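Long-range contact in complement factor H (Bos taurus, PDB 6XZ6), which regulates the complement system and is here represented by its fifth domain, a domain that a trypanosome factor H receptor binds: residues Gln25-Tyr30 / Gly42-Cys47. Numbering follows the deposited sequence.
Sequences QDKITY and GTDATC
Lys27-Tyr30 and Asp44-Cys47 run antiparallel, their axes 4.7 Å apart at closest approach, and five backbone hydrogen bonds join Gln25-Tyr30 to Gly42-Cys47. In the hydrogen-bonded pair Ile28-Ala45, Ile28 N donates to Ala45 O (2.8 Å) and Ala45 N donates back to Ile28 O. On the buried face, Ile28 CD1 meets Ala45 CB at 3.7 Å; the small methyl lets the branched chain lie close. Tyr30 has CG between backbone N and carbonyl carbon (chi1 73°). Its ring approaches Thr43 O obliquely, CD1 lying 3.3 Å from that oxygen. The phenol gives this apolar ring a polar tip: OH meets a water 2.9 Å away, in plane at the ring edge, which weakly bridges to Gly42 O and Asp44 O.

The other face is polar. Lys27 lies side by side with Thr46, its aliphatic CG 3.5 Å from Thr46 OG1, and NZ stays 5.4 Å from Asp44 OD2, too far for a salt bridge but probably mildly attractive. Thr29, alongside Asp44, turns methyl CG2 to OD1 (3.4 Å), while its OG1 is hydrogen-bonded to Arg16 NE.

His125 of the trypanosome receptor chain packs on Lys27, Thr29 and Asp44. Within this sushi domain, Cys47 is disulfide-linked to Cys5, Trp52 and Pro56 adjoin the Ile28-Ala45 face, and strand 27-32 is central between 13-16 and 44-48.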
loop_
_atom_site.group_PDB
_atom_site.type_symbol
_atom_site.label_atom_id
_atom_site.label_comp_id
_atom_site.label_asym_id
_atom_site.label_seq_id
_atom_site.Cartn_x
_atom_site.Cartn_y
_atom_site.Cartn_z
ATOM N N GLN B 25 25.193 -0.890 31.208
ATOM C CA GLN B 25 24.432 -2.127 30.961
ATOM C C GLN B 25 23.088 -1.895 30.213
ATOM O O GLN B 25 22.371 -2.863 29.961
ATOM C CB GLN B 25 24.249 -2.983 32.232
ATOM C CG GLN B 25 25.560 -3.474 32.869
ATOM C CD GLN B 25 26.494 -4.194 31.912
ATOM O OE1 GLN B 25 27.548 -3.665 31.536
ATOM N NE2 GLN B 25 26.131 -5.412 31.498
ATOM N N ASP B 26 22.800 -0.633 29.793
ATOM C CA ASP B 26 21.612 -0.300 28.999
ATOM C C ASP B 26 21.878 -0.812 27.596
ATOM O O ASP B 26 22.948 -0.543 27.036
ATOM C CB ASP B 26 21.343 1.225 28.953
ATOM C CG ASP B 26 20.487 1.831 30.077
ATOM O OD1 ASP B 26 20.315 1.167 31.131
ATOM O OD2 ASP B 26 19.996 2.977 29.904
ATOM N N LYS B 27 20.926 -1.581 27.048
ATOM C CA LYS B 27 21.030 -2.164 25.715
ATOM C C LYS B 27 20.183 -1.442 24.685
ATOM O O LYS B 27 19.001 -1.121 24.922
ATOM C CB LYS B 27 20.634 -3.658 25.710
ATOM C CG LYS B 27 21.645 -4.594 26.343
ATOM C CD LYS B 27 21.540 -5.987 25.795
ATOM C CE LYS B 27 21.864 -6.998 26.852
ATOM N NZ LYS B 27 20.630 -7.454 27.566
ATOM N N ILE B 28 20.787 -1.231 23.510
ATOM C CA ILE B 28 20.107 -0.729 22.324
ATOM C C ILE B 28 20.057 -1.906 21.312
ATOM O O ILE B 28 20.903 -2.797 21.366
ATOM C CB ILE B 28 20.714 0.575 21.716
ATOM C CG1 ILE B 28 22.152 0.383 21.153
ATOM C CG2 ILE B 28 20.655 1.727 22.691
ATOM C CD1 ILE B 28 22.262 0.138 19.643
ATOM N N THR B 29 19.056 -1.917 20.432
ATOM C CA THR B 29 18.940 -2.882 19.339
ATOM C C THR B 29 18.882 -2.038 18.045
ATOM O O THR B 29 18.257 -0.995 18.023
ATOM C CB THR B 29 17.744 -3.850 19.484
ATOM O OG1 THR B 29 16.543 -3.097 19.561
ATOM C CG2 THR B 29 17.871 -4.798 20.665
ATOM N N TYR B 30 19.551 -2.454 17.002
ATOM C CA TYR B 30 19.574 -1.711 15.751
ATOM C C TYR B 30 19.248 -2.577 14.524
ATOM O O TYR B 30 19.497 -3.778 14.523
ATOM C CB TYR B 30 20.928 -0.986 15.578
ATOM C CG TYR B 30 22.097 -1.890 15.241
ATOM C CD1 TYR B 30 22.745 -2.627 16.233
ATOM C CD2 TYR B 30 22.626 -1.926 13.953
ATOM C CE1 TYR B 30 23.845 -3.422 15.936
ATOM C CE2 TYR B 30 23.722 -2.729 13.643
ATOM C CZ TYR B 30 24.330 -3.470 14.638
ATOM O OH TYR B 30 25.404 -4.268 14.345
ATOM N N GLY B 42 24.495 -10.350 15.415
ATOM C CA GLY B 42 23.485 -9.792 16.310
ATOM C C GLY B 42 23.185 -8.331 16.069
ATOM O O GLY B 42 23.962 -7.621 15.422
ATOM N N THR B 43 22.040 -7.876 16.570
ATOM C CA THR B 43 21.640 -6.486 16.374
ATOM C C THR B 43 21.561 -5.769 17.736
ATOM O O THR B 43 20.825 -4.800 17.904
ATOM C CB THR B 43 20.385 -6.425 15.492
ATOM O OG1 THR B 43 19.415 -7.378 15.954
ATOM C CG2 THR B 43 20.708 -6.638 13.990
ATOM N N ASP B 44 22.411 -6.232 18.677
ATOM C CA ASP B 44 22.563 -5.773 20.059
ATOM C C ASP B 44 23.819 -4.960 20.303
ATOM O O ASP B 44 24.850 -5.187 19.668
ATOM C CB ASP B 44 22.617 -6.989 20.992
ATOM C CG ASP B 44 21.386 -7.183 21.837
ATOM O OD1 ASP B 44 20.685 -6.174 22.108
ATOM O OD2 ASP B 44 21.123 -8.343 22.242
ATOM N N ALA B 45 23.735 -4.034 21.269
ATOM C CA ALA B 45 24.838 -3.196 21.753
ATOM C C ALA B 45 24.530 -2.742 23.173
ATOM O O ALA B 45 23.416 -2.302 23.452
ATOM C CB ALA B 45 25.073 -2.009 20.842
ATOM N N THR B 46 25.503 -2.926 24.080
ATOM C CA THR B 46 25.399 -2.596 25.503
ATOM C C THR B 46 26.299 -1.404 25.835
ATOM O O THR B 46 27.393 -1.285 25.271
ATOM C CB THR B 46 25.762 -3.831 26.353
ATOM O OG1 THR B 46 25.084 -4.972 25.841
ATOM C CG2 THR B 46 25.410 -3.668 27.818
ATOM N N CYS B 47 25.830 -0.523 26.748
ATOM C CA CYS B 47 26.603 0.620 27.211
ATOM C C CYS B 47 27.597 0.135 28.264
ATOM O O CYS B 47 27.199 -0.403 29.300
ATOM C CB CYS B 47 25.692 1.723 27.747
ATOM S SG CYS B 47 26.563 3.111 28.531
HETATM O O HOH W 1 26.376 -5.724 16.641
#